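PDB 6VRB: AcrVIA1 from Listeria seeligeri, which probably inhibits Cas13a, the RNA-guided RNase of type VI-A CRISPR immunity, acting as an anti-CRISPR protein. Local coordinates for residues Leu31-Phe36 and Phe51-Lys55; Ser56-Val62 and Leu74-Lys79; Asn173-Tyr179 and Ser223-Glu229. All coordinates share one frame; numbering follows the deposited sequence.

Contact 1 (Leu31-Phe36 and Phe51-Lys55); sequences LKKAEF and FEMWK
Phe-36 sets its CG between its own backbone N and carbonyl carbon (chi1 58°), whereas Phe-51 swings its CG opposite its carbonyl carbon (chi1 -70°), and the two aromatic side chains thereby meet. The CZ of Phe-36 lies 3.5 Å from the CB of Phe-51, and Phe-51 CD1 sits over one face of the Phe-36 ring. With centroids 4.8 Å apart and planes at 43°, the pair is neither a stack nor edge-to-face.

Lys-55 approaches Phe-36 from the opposite direction. Bends at chi2, chi3 and chi4 curl its chain back, so that NZ comes 3.7 Å from Phe-36 CE1, near the ring plane. This is an edge approach and gives no cation-pi geometry. On the way, Lys-55 CD passes 3.4 Å from Lys-32 O.

The extended Lys-32 chain runs across one face of the Trp-54 indole: CG is 4.0 Å from CH2, and CE stands 3.9 Å above the plane toward the rim. Lys-32 NZ is 5.1 Å from the centroid of the Trp-54 five-membered ring, long and at most a weak cation-pi attraction. Phe-91 meets Trp-54 edge-to-face, and Val-94 touches both phenylalanines, placing helix 88-94 beside the contact. Aliphatic and aromatic packing, with no hydrogen bond across, thus joins the C-terminal ends of two successive helices, 21-33 and 44-53, and the residues that follow them.

Contact 2 (Ser56-Val62 and Leu74-Lys79); sequences SPTSSLV and LFVIEK
The Phe-75 ring meets strand 59-62 at its edge, where Val-62 O lies near the ring plane; the body of the ring leads away from that strand, and its side chain touches Cys-83 of the third strand. The other flat group, the Glu-78 carboxylate, turns back toward the loop that precedes strand 59-62. Its OE1 is 3.8 Å from Ser-56 OG, too long for a hydrogen bond, and its OE2 is 3.7 Å from Thr-58 O, an acceptor like itself. The Ser-56 hydroxyl is instead hydrogen-bonded to Met-53 O.

The backbones run antiparallel, with the strand directions at 156°. Ser-60 with Ile-77 and Val-62 with Phe-75 are hydrogen-bonded pairs, each closed by two bonds; Leu-61 with Val-76, between them, is a non-hydrogen-bonded pair. Ile-77 N donates to Ser-60 O at 2.8 Å and 174°, almost straight. Ile-77 O takes two donors, Ser-60 N at 3.0 Å and, tilted 27° from the carbonyl plane, Ser-60 OG. That hydroxyl reaches it from a position between the backbone N and the carbonyl carbon of Ser-60.

Along each strand the side chains alternate between the two faces of the sheet. On one face Leu-61 CD1 packs 3.7 Å from Val-76 CG2, and Trp-50 of helix 44-53 touches both residues. On the other, Val-62 CG2 lies 3.7 Å from Ile-77 CD1, against Ile-163 of helix 163-175. Val-76 also shares backbone hydrogen bonding with Leu-84, which makes strand 73-78 the middle member of a three-strand antiparallel meander. The contact is its first beta hairpin, a small sheet packed between helices on its two faces.

Contact 3 (Asn173-Tyr179 and Ser223-Glu229); sequences NKKSQKY and SKQILKE
Across Asn-173 to Tyr-179 the chain leaves helix 163-175 and enters helix 178-199. Ser-176 is the first residue to abandon helical angles, and Gln-177 holds the N-cap position with phi 68° and psi -124°. This helix-to-helix junction packs on the last turns of helix 207-228, at the base of the helical hairpin that 207-228 forms with 178-199. The segments pass each other in opposite senses, since Asn-173 is nearest Leu-227, with CA atoms 5.1 Å apart, and Tyr-179 is nearest Ser-223, at 6.3 Å.

Ile-226 and Leu-227 carry most of the apolar packing. Ile-226 points at the junction, and its CG2 lies against the side chain of Lys-178, whose CD is 3.5 Å away. Ile-182 of helix 178-199 touches both Ser-223 and Ile-226. Tyr-179 turns its ring toward helix 207-228 with CG anti to the backbone N (chi1 -160°), bringing CE1 to 3.9 Å from Leu-227 CD1. Asn-173 adds its CB, 3.6 Å from Leu-227 CD2. Lys-178 NZ and Glu-229 OE2, of opposite charge, stay 5.5 Å apart and make no ion pair.

Lys-174 places its CG between two side chains: 3.5 Å from Leu-227 CD2 across the contact, and 3.6 Å above one face of the Tyr-179 ring of its own segment, offset toward the rim.

Overall arrangement
All three contacts are partly buried, and contact 2 lies closest to the chain's centre, about 13 Å between centres against 18 and 19 Å for contacts 1 and 3. Contacts 1 and 2 touch: Met-53 and Trp-54 of contact 1 pack on Val-76 of contact 2, as helix 44-53 leads into strand 59-62. Helix 163-175 relates the other two, its beginning covering the sheet of contact 2 and its end entering contact 3, although their nearest atoms stay about 9 Å apart. Chemistry follows position: backbone hydrogen bonds order contact 2, aromatic rings and lysine chains fill contact 1, and aliphatic packing between helices dominates contact 3, farthest from the bound nucleic acid.

Contact 1 (Leu31-Phe36 and Phe51-Lys55)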
loop_
_atom_site.group_PDB
_atom_site.type_symbol
_atom_site.label_atom_id
_atom_site.label_comp_id
_atom_site.label_asym_id
_atom_site.label_seq_id
_atom_site.Cartn_x
_atom_site.Cartn_y
_atom_site.Cartn_z
ATOM N N LEU C 31 -29.635 13.829 18.156
ATOM C CA LEU C 31 -29.055 12.967 19.178
ATOM C C LEU C 31 -29.684 13.169 20.543
ATOM O O LEU C 31 -29.747 12.218 21.325
ATOM C CB LEU C 31 -27.548 13.192 19.273
ATOM C CG LEU C 31 -26.759 12.677 18.074
ATOM C CD1 LEU C 31 -25.297 13.018 18.186
ATOM C CD2 LEU C 31 -26.948 11.189 17.950
ATOM N N LYS C 32 -30.160 14.372 20.847
ATOM C CA LYS C 32 -30.778 14.618 22.139
ATOM C C LYS C 32 -32.248 14.245 22.179
ATOM O O LYS C 32 -32.770 13.945 23.256
ATOM C CB LYS C 32 -30.602 16.082 22.534
ATOM C CG LYS C 32 -29.166 16.405 22.841
ATOM C CD LYS C 32 -28.990 17.824 23.298
ATOM C CE LYS C 32 -27.542 18.083 23.635
ATOM N NZ LYS C 32 -27.329 19.463 24.124
ATOM N N LYS C 33 -32.926 14.239 21.040
ATOM C CA LYS C 33 -34.283 13.729 20.968
ATOM C C LYS C 33 -34.326 12.225 20.776
ATOM O O LYS C 33 -35.405 11.634 20.865
ATOM C CB LYS C 33 -35.050 14.412 19.833
ATOM C CG LYS C 33 -35.207 15.929 19.948
ATOM C CD LYS C 33 -36.226 16.359 21.006
ATOM C CE LYS C 33 -35.575 16.856 22.297
ATOM N NZ LYS C 33 -36.582 17.374 23.264
ATOM N N ALA C 34 -33.184 11.599 20.515
ATOM C CA ALA C 34 -33.147 10.160 20.322
ATOM C C ALA C 34 -33.356 9.449 21.649
ATOM O O ALA C 34 -32.650 9.702 22.626
ATOM C CB ALA C 34 -31.818 9.735 19.704
ATOM N N GLU C 35 -34.347 8.568 21.680
ATOM C CA GLU C 35 -34.678 7.814 22.875
ATOM C C GLU C 35 -33.744 6.625 23.032
ATOM O O GLU C 35 -33.084 6.190 22.086
ATOM C CB GLU C 35 -36.139 7.353 22.835
ATOM C CG GLU C 35 -36.529 6.575 21.584
ATOM C CD GLU C 35 -36.337 5.073 21.712
ATOM O OE1 GLU C 35 -36.290 4.567 22.852
ATOM O OE2 GLU C 35 -36.224 4.402 20.664
ATOM N N PHE C 36 -33.713 6.096 24.248
ATOM C CA PHE C 36 -32.762 5.064 24.629
ATOM C C PHE C 36 -33.246 4.424 25.918
ATOM O O PHE C 36 -34.100 4.961 26.625
ATOM C CB PHE C 36 -31.344 5.639 24.794
ATOM C CG PHE C 36 -31.251 6.744 25.804
ATOM C CD1 PHE C 36 -31.467 8.056 25.420
ATOM C CD2 PHE C 36 -30.953 6.480 27.131
ATOM C CE1 PHE C 36 -31.410 9.074 26.335
ATOM C CE2 PHE C 36 -30.893 7.492 28.047
ATOM C CZ PHE C 36 -31.133 8.790 27.645
ATOM N N PHE C 51 -26.821 10.583 31.133
ATOM C CA PHE C 51 -27.761 11.110 30.147
ATOM C C PHE C 51 -28.902 11.890 30.783
ATOM O O PHE C 51 -30.051 11.780 30.353
ATOM C CB PHE C 51 -28.328 9.946 29.342
ATOM C CG PHE C 51 -27.364 9.290 28.414
ATOM C CD1 PHE C 51 -27.187 9.765 27.133
ATOM C CD2 PHE C 51 -26.661 8.172 28.812
ATOM C CE1 PHE C 51 -26.312 9.147 26.273
ATOM C CE2 PHE C 51 -25.782 7.554 27.958
ATOM C CZ PHE C 51 -25.608 8.042 26.686
ATOM N N GLU C 52 -28.614 12.702 31.771
ATOM C CA GLU C 52 -29.596 13.590 32.372
ATOM C C GLU C 52 -29.050 14.986 32.593
ATOM O O GLU C 52 -29.808 15.955 32.498
ATOM C CB GLU C 52 -30.076 13.012 33.710
ATOM C CG GLU C 52 -31.242 13.731 34.357
ATOM C CD GLU C 52 -31.671 13.088 35.664
ATOM O OE1 GLU C 52 -31.030 12.102 36.082
ATOM O OE2 GLU C 52 -32.652 13.570 36.271
ATOM N N MET C 53 -27.785 15.045 33.018
ATOM C CA MET C 53 -27.050 16.328 33.137
ATOM C C MET C 53 -26.810 16.840 31.714
ATOM O O MET C 53 -27.010 18.042 31.466
ATOM C CB MET C 53 -25.701 16.106 33.827
ATOM C CG MET C 53 -25.828 15.595 35.247
ATOM S SD MET C 53 -24.229 15.481 36.086
ATOM C CE MET C 53 -23.494 14.099 35.216
ATOM N N TRP C 54 -26.431 15.922 30.816
ATOM C CA TRP C 54 -26.143 16.235 29.390
ATOM C C TRP C 54 -27.414 16.736 28.700
ATOM O O TRP C 54 -27.340 17.760 27.996
ATOM C CB TRP C 54 -25.592 14.982 28.696
ATOM C CG TRP C 54 -25.306 15.152 27.236
ATOM C CD1 TRP C 54 -24.410 16.010 26.669
ATOM C CD2 TRP C 54 -25.906 14.427 26.147
ATOM N NE1 TRP C 54 -24.420 15.878 25.307
ATOM C CE2 TRP C 54 -25.325 14.913 24.957
ATOM C CE3 TRP C 54 -26.874 13.421 26.060
ATOM C CZ2 TRP C 54 -25.684 14.426 23.701
ATOM C CZ3 TRP C 54 -27.226 12.942 24.819
ATOM C CH2 TRP C 54 -26.639 13.440 23.656
ATOM N N LYS C 55 -28.536 16.053 28.936
ATOM C CA LYS C 55 -29.842 16.435 28.339
ATOM C C LYS C 55 -30.258 17.805 28.887
ATOM O O LYS C 55 -30.726 18.644 28.096
ATOM C CB LYS C 55 -30.893 15.377 28.688
ATOM C CG LYS C 55 -32.126 15.366 27.796
ATOM C CD LYS C 55 -31.811 15.014 26.360
ATOM C CE LYS C 55 -30.891 13.819 26.246
ATOM N NZ LYS C 55 -31.309 12.730 27.160
#

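Contact 2 (Ser56-Val62 and Leu74-Lys79)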
loop_
_atom_site.group_PDB
_atom_site.type_symbol
_atom_site.label_atom_id
_atom_site.label_comp_id
_atom_site.label_asym_id
_atom_site.label_seq_id
_atom_site.Cartn_x
_atom_site.Cartn_y
_atom_site.Cartn_z
ATOM N N SER C 56 -29.971 18.065 30.165
ATOM C CA SER C 56 -30.329 19.357 30.808
ATOM C C SER C 56 -29.624 20.506 30.079
ATOM O O SER C 56 -28.437 20.348 29.739
ATOM C CB SER C 56 -29.963 19.346 32.267
ATOM O OG SER C 56 -28.557 19.442 32.434
ATOM N N PRO C 57 -30.291 21.661 29.866
ATOM C CA PRO C 57 -29.699 22.796 29.142
ATOM C C PRO C 57 -28.460 23.434 29.792
ATOM O O PRO C 57 -27.548 23.775 29.065
ATOM C CB PRO C 57 -30.827 23.838 29.103
ATOM C CG PRO C 57 -32.087 23.040 29.351
ATOM C CD PRO C 57 -31.661 21.938 30.295
ATOM N N THR C 58 -28.461 23.597 31.119
ATOM C CA THR C 58 -27.304 24.235 31.809
ATOM C C THR C 58 -26.222 23.192 32.111
ATOM O O THR C 58 -25.982 22.929 33.306
ATOM C CB THR C 58 -27.752 24.932 33.100
ATOM O OG1 THR C 58 -28.181 23.927 34.021
ATOM C CG2 THR C 58 -28.863 25.934 32.875
ATOM N N SER C 59 -25.577 22.654 31.071
ATOM C CA SER C 59 -24.501 21.642 31.243
ATOM C C SER C 59 -23.390 21.888 30.215
ATOM O O SER C 59 -23.713 22.285 29.082
ATOM C CB SER C 59 -25.064 20.255 31.113
ATOM O OG SER C 59 -25.552 20.034 29.800
ATOM N N SER C 60 -22.141 21.596 30.591
ATOM C CA SER C 60 -20.965 21.769 29.697
ATOM C C SER C 60 -20.339 20.395 29.442
ATOM O O SER C 60 -20.127 19.660 30.423
ATOM C CB SER C 60 -19.972 22.719 30.303
ATOM O OG SER C 60 -19.654 22.329 31.630
ATOM N N LEU C 61 -20.036 20.072 28.181
ATOM C CA LEU C 61 -19.486 18.763 27.862
ATOM C C LEU C 61 -17.987 18.895 27.619
ATOM O O LEU C 61 -17.541 19.851 26.983
ATOM C CB LEU C 61 -20.177 18.169 26.629
ATOM C CG LEU C 61 -19.826 16.752 26.179
ATOM C CD1 LEU C 61 -20.252 15.752 27.206
ATOM C CD2 LEU C 61 -20.472 16.435 24.864
ATOM N N VAL C 62 -17.210 17.950 28.147
ATOM C CA VAL C 62 -15.756 17.932 28.021
ATOM C C VAL C 62 -15.360 16.634 27.338
ATOM O O VAL C 62 -15.815 15.561 27.741
ATOM C CB VAL C 62 -15.067 18.058 29.395
ATOM C CG1 VAL C 62 -13.566 17.899 29.272
ATOM C CG2 VAL C 62 -15.399 19.386 30.037
ATOM N N LEU C 74 -15.953 11.192 27.736
ATOM C CA LEU C 74 -16.842 12.347 27.706
ATOM C C LEU C 74 -17.260 12.736 29.121
ATOM O O LEU C 74 -17.850 11.925 29.834
ATOM C CB LEU C 74 -18.070 12.011 26.870
ATOM C CG LEU C 74 -17.768 11.653 25.421
ATOM C CD1 LEU C 74 -19.005 11.131 24.754
ATOM C CD2 LEU C 74 -17.238 12.859 24.685
ATOM N N PHE C 75 -16.986 13.972 29.527
ATOM C CA PHE C 75 -17.334 14.459 30.859
ATOM C C PHE C 75 -18.423 15.516 30.746
ATOM O O PHE C 75 -18.356 16.382 29.870
ATOM C CB PHE C 75 -16.116 15.046 31.576
ATOM C CG PHE C 75 -15.105 14.023 32.008
ATOM C CD1 PHE C 75 -15.262 13.334 33.196
ATOM C CD2 PHE C 75 -14.000 13.753 31.226
ATOM C CE1 PHE C 75 -14.333 12.392 33.595
ATOM C CE2 PHE C 75 -13.073 12.807 31.616
ATOM C CZ PHE C 75 -13.239 12.130 32.800
ATOM N N VAL C 76 -19.411 15.459 31.638
ATOM C CA VAL C 76 -20.437 16.493 31.747
ATOM C C VAL C 76 -20.244 17.230 33.059
ATOM O O VAL C 76 -20.290 16.619 34.132
ATOM C CB VAL C 76 -21.855 15.908 31.679
ATOM C CG1 VAL C 76 -22.858 17.004 31.877
ATOM C CG2 VAL C 76 -22.100 15.251 30.364
ATOM N N ILE C 77 -20.056 18.540 32.985
ATOM C CA ILE C 77 -19.894 19.376 34.165
ATOM C C ILE C 77 -21.176 20.164 34.380
ATOM O O ILE C 77 -21.605 20.919 33.500
ATOM C CB ILE C 77 -18.683 20.310 34.032
ATOM C CG1 ILE C 77 -17.405 19.484 33.938
ATOM C CG2 ILE C 77 -18.618 21.238 35.212
ATOM C CD1 ILE C 77 -16.196 20.280 33.566
ATOM N N GLU C 78 -21.784 19.989 35.547
ATOM C CA GLU C 78 -23.027 20.655 35.897
ATOM C C GLU C 78 -22.684 22.073 36.364
ATOM O O GLU C 78 -21.513 22.420 36.528
ATOM C CB GLU C 78 -23.773 19.786 36.918
ATOM C CG GLU C 78 -25.213 20.167 37.289
ATOM C CD GLU C 78 -26.172 20.110 36.117
ATOM O OE1 GLU C 78 -25.938 19.325 35.180
ATOM O OE2 GLU C 78 -27.166 20.866 36.130
ATOM N N LYS C 79 -23.706 22.915 36.557
ATOM C CA LYS C 79 -23.494 24.324 36.874
ATOM C C LYS C 79 -22.867 24.505 38.254
ATOM O O LYS C 79 -22.086 25.440 38.468
ATOM C CB LYS C 79 -24.825 25.069 36.773
ATOM C CG LYS C 79 -24.720 26.568 36.916
ATOM C CD LYS C 79 -23.819 27.139 35.837
ATOM C CE LYS C 79 -24.445 27.013 34.460
ATOM N NZ LYS C 79 -23.578 27.621 33.411
#

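Contact 3 (Asn173-Tyr179 and Ser223-Glu229)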
loop_
_atom_site.group_PDB
_atom_site.type_symbol
_atom_site.label_atom_id
_atom_site.label_comp_id
_atom_site.label_asym_id
_atom_site.label_seq_id
_atom_site.Cartn_x
_atom_site.Cartn_y
_atom_site.Cartn_z
ATOM N N ASN C 173 -14.900 37.887 29.133
ATOM C CA ASN C 173 -14.116 38.731 28.191
ATOM C C ASN C 173 -14.934 39.008 26.924
ATOM O O ASN C 173 -14.944 40.170 26.473
ATOM C CB ASN C 173 -12.777 38.078 27.843
ATOM C CG ASN C 173 -11.914 37.820 29.060
ATOM O OD1 ASN C 173 -12.362 37.994 30.191
ATOM N ND2 ASN C 173 -10.678 37.407 28.839
ATOM N N LYS C 174 -15.622 37.990 26.400
ATOM C CA LYS C 174 -16.426 38.127 25.155
ATOM C C LYS C 174 -17.574 39.125 25.345
ATOM O O LYS C 174 -17.788 39.957 24.445
ATOM C CB LYS C 174 -17.032 36.772 24.778
ATOM C CG LYS C 174 -16.280 35.979 23.719
ATOM C CD LYS C 174 -17.136 34.907 23.079
ATOM C CE LYS C 174 -16.520 34.314 21.830
ATOM N NZ LYS C 174 -17.466 33.414 21.130
ATOM N N LYS C 175 -18.248 39.061 26.497
ATOM C CA LYS C 175 -19.441 39.904 26.777
ATOM C C LYS C 175 -19.170 41.409 26.644
ATOM O O LYS C 175 -20.035 42.089 26.060
ATOM C CB LYS C 175 -19.995 39.579 28.169
ATOM C CG LYS C 175 -20.686 38.228 28.288
ATOM C CD LYS C 175 -21.419 38.042 29.599
ATOM C CE LYS C 175 -22.118 36.703 29.704
ATOM N NZ LYS C 175 -22.826 36.552 30.997
ATOM N N SER C 176 -18.024 41.916 27.109
ATOM C CA SER C 176 -17.844 43.394 27.070
ATOM C C SER C 176 -16.389 43.843 26.877
ATOM O O SER C 176 -15.485 42.985 26.861
ATOM C CB SER C 176 -18.460 44.035 28.289
ATOM O OG SER C 176 -18.091 43.336 29.468
ATOM N N GLN C 177 -16.221 45.165 26.725
ATOM C CA GLN C 177 -14.935 45.902 26.557
ATOM C C GLN C 177 -14.228 45.623 25.222
ATOM O O GLN C 177 -14.856 45.813 24.161
ATOM C CB GLN C 177 -14.002 45.693 27.752
ATOM C CG GLN C 177 -14.313 46.608 28.929
ATOM C CD GLN C 177 -13.065 47.021 29.673
ATOM O OE1 GLN C 177 -11.945 46.785 29.224
ATOM N NE2 GLN C 177 -13.254 47.652 30.820
ATOM N N LYS C 178 -12.973 45.170 25.299
ATOM C CA LYS C 178 -12.066 44.996 24.131
ATOM C C LYS C 178 -12.655 44.052 23.078
ATOM O O LYS C 178 -12.519 44.371 21.881
ATOM C CB LYS C 178 -10.710 44.475 24.619
ATOM C CG LYS C 178 -10.110 45.246 25.788
ATOM C CD LYS C 178 -8.825 44.645 26.316
ATOM C CE LYS C 178 -8.272 45.398 27.507
ATOM N NZ LYS C 178 -6.965 44.852 27.943
ATOM N N TYR C 179 -13.314 42.966 23.483
ATOM C CA TYR C 179 -13.854 42.024 22.466
ATOM C C TYR C 179 -14.873 42.743 21.572
ATOM O O TYR C 179 -14.824 42.553 20.342
ATOM C CB TYR C 179 -14.457 40.786 23.134
ATOM C CG TYR C 179 -14.594 39.606 22.204
ATOM C CD1 TYR C 179 -13.483 38.878 21.813
ATOM C CD2 TYR C 179 -15.826 39.230 21.697
ATOM C CE1 TYR C 179 -13.594 37.800 20.951
ATOM C CE2 TYR C 179 -15.955 38.154 20.835
ATOM C CZ TYR C 179 -14.835 37.435 20.461
ATOM O OH TYR C 179 -14.950 36.374 19.612
ATOM N N SER C 223 -7.358 39.643 19.383
ATOM C CA SER C 223 -8.671 39.352 20.022
ATOM C C SER C 223 -8.591 38.135 20.954
ATOM O O SER C 223 -9.175 38.201 22.050
ATOM C CB SER C 223 -9.724 39.150 18.966
ATOM O OG SER C 223 -10.975 38.825 19.560
ATOM N N LYS C 224 -7.875 37.073 20.575
ATOM C CA LYS C 224 -7.781 35.851 21.430
ATOM C C LYS C 224 -7.110 36.180 22.774
ATOM O O LYS C 224 -7.579 35.673 23.828
ATOM C CB LYS C 224 -7.073 34.724 20.674
ATOM C CG LYS C 224 -7.921 34.055 19.600
ATOM C CD LYS C 224 -7.229 32.919 18.878
ATOM C CE LYS C 224 -8.094 32.310 17.797
ATOM N NZ LYS C 224 -7.393 31.220 17.077
ATOM N N GLN C 225 -6.103 37.057 22.745
ATOM C CA GLN C 225 -5.334 37.449 23.960
ATOM C C GLN C 225 -6.279 38.074 24.994
ATOM O O GLN C 225 -6.130 37.756 26.189
ATOM C CB GLN C 225 -4.221 38.422 23.569
ATOM C CG GLN C 225 -3.383 37.931 22.397
ATOM C CD GLN C 225 -2.992 36.483 22.564
ATOM O OE1 GLN C 225 -3.144 35.899 23.634
ATOM N NE2 GLN C 225 -2.481 35.891 21.497
ATOM N N ILE C 226 -7.243 38.886 24.547
ATOM C CA ILE C 226 -8.224 39.520 25.475
ATOM C C ILE C 226 -9.005 38.408 26.187
ATOM O O ILE C 226 -9.186 38.509 27.416
ATOM C CB ILE C 226 -9.176 40.440 24.688
ATOM C CG1 ILE C 226 -8.450 41.187 23.567
ATOM C CG2 ILE C 226 -9.914 41.386 25.623
ATOM C CD1 ILE C 226 -9.370 41.928 22.626
ATOM N N LEU C 227 -9.415 37.376 25.444
ATOM C CA LEU C 227 -10.180 36.237 26.018
ATOM C C LEU C 227 -9.323 35.491 27.049
ATOM O O LEU C 227 -9.856 35.163 28.125
ATOM C CB LEU C 227 -10.602 35.304 24.880
ATOM C CG LEU C 227 -11.724 35.828 23.986
ATOM C CD1 LEU C 227 -12.034 34.839 22.874
ATOM C CD2 LEU C 227 -12.972 36.118 24.802
ATOM N N LYS C 228 -8.039 35.264 26.748
ATOM C CA LYS C 228 -7.159 34.523 27.698
ATOM C C LYS C 228 -6.975 35.291 29.019
ATOM O O LYS C 228 -6.907 34.633 30.075
ATOM C CB LYS C 228 -5.856 34.077 27.028
ATOM C CG LYS C 228 -5.988 32.826 26.170
ATOM C CD LYS C 228 -4.883 32.647 25.152
ATOM C CE LYS C 228 -5.221 31.599 24.113
ATOM N NZ LYS C 228 -4.331 31.680 22.933
ATOM N N GLU C 229 -6.836 36.617 28.943
ATOM C CA GLU C 229 -6.649 37.526 30.109
ATOM C C GLU C 229 -7.527 37.063 31.280
ATOM O O GLU C 229 -7.409 37.676 32.357
ATOM C CB GLU C 229 -7.009 38.965 29.737
ATOM C CG GLU C 229 -6.076 39.589 28.716
ATOM C CD GLU C 229 -4.648 39.795 29.191
ATOM O OE1 GLU C 229 -4.355 39.435 30.348
ATOM O OE2 GLU C 229 -3.834 40.315 28.404
#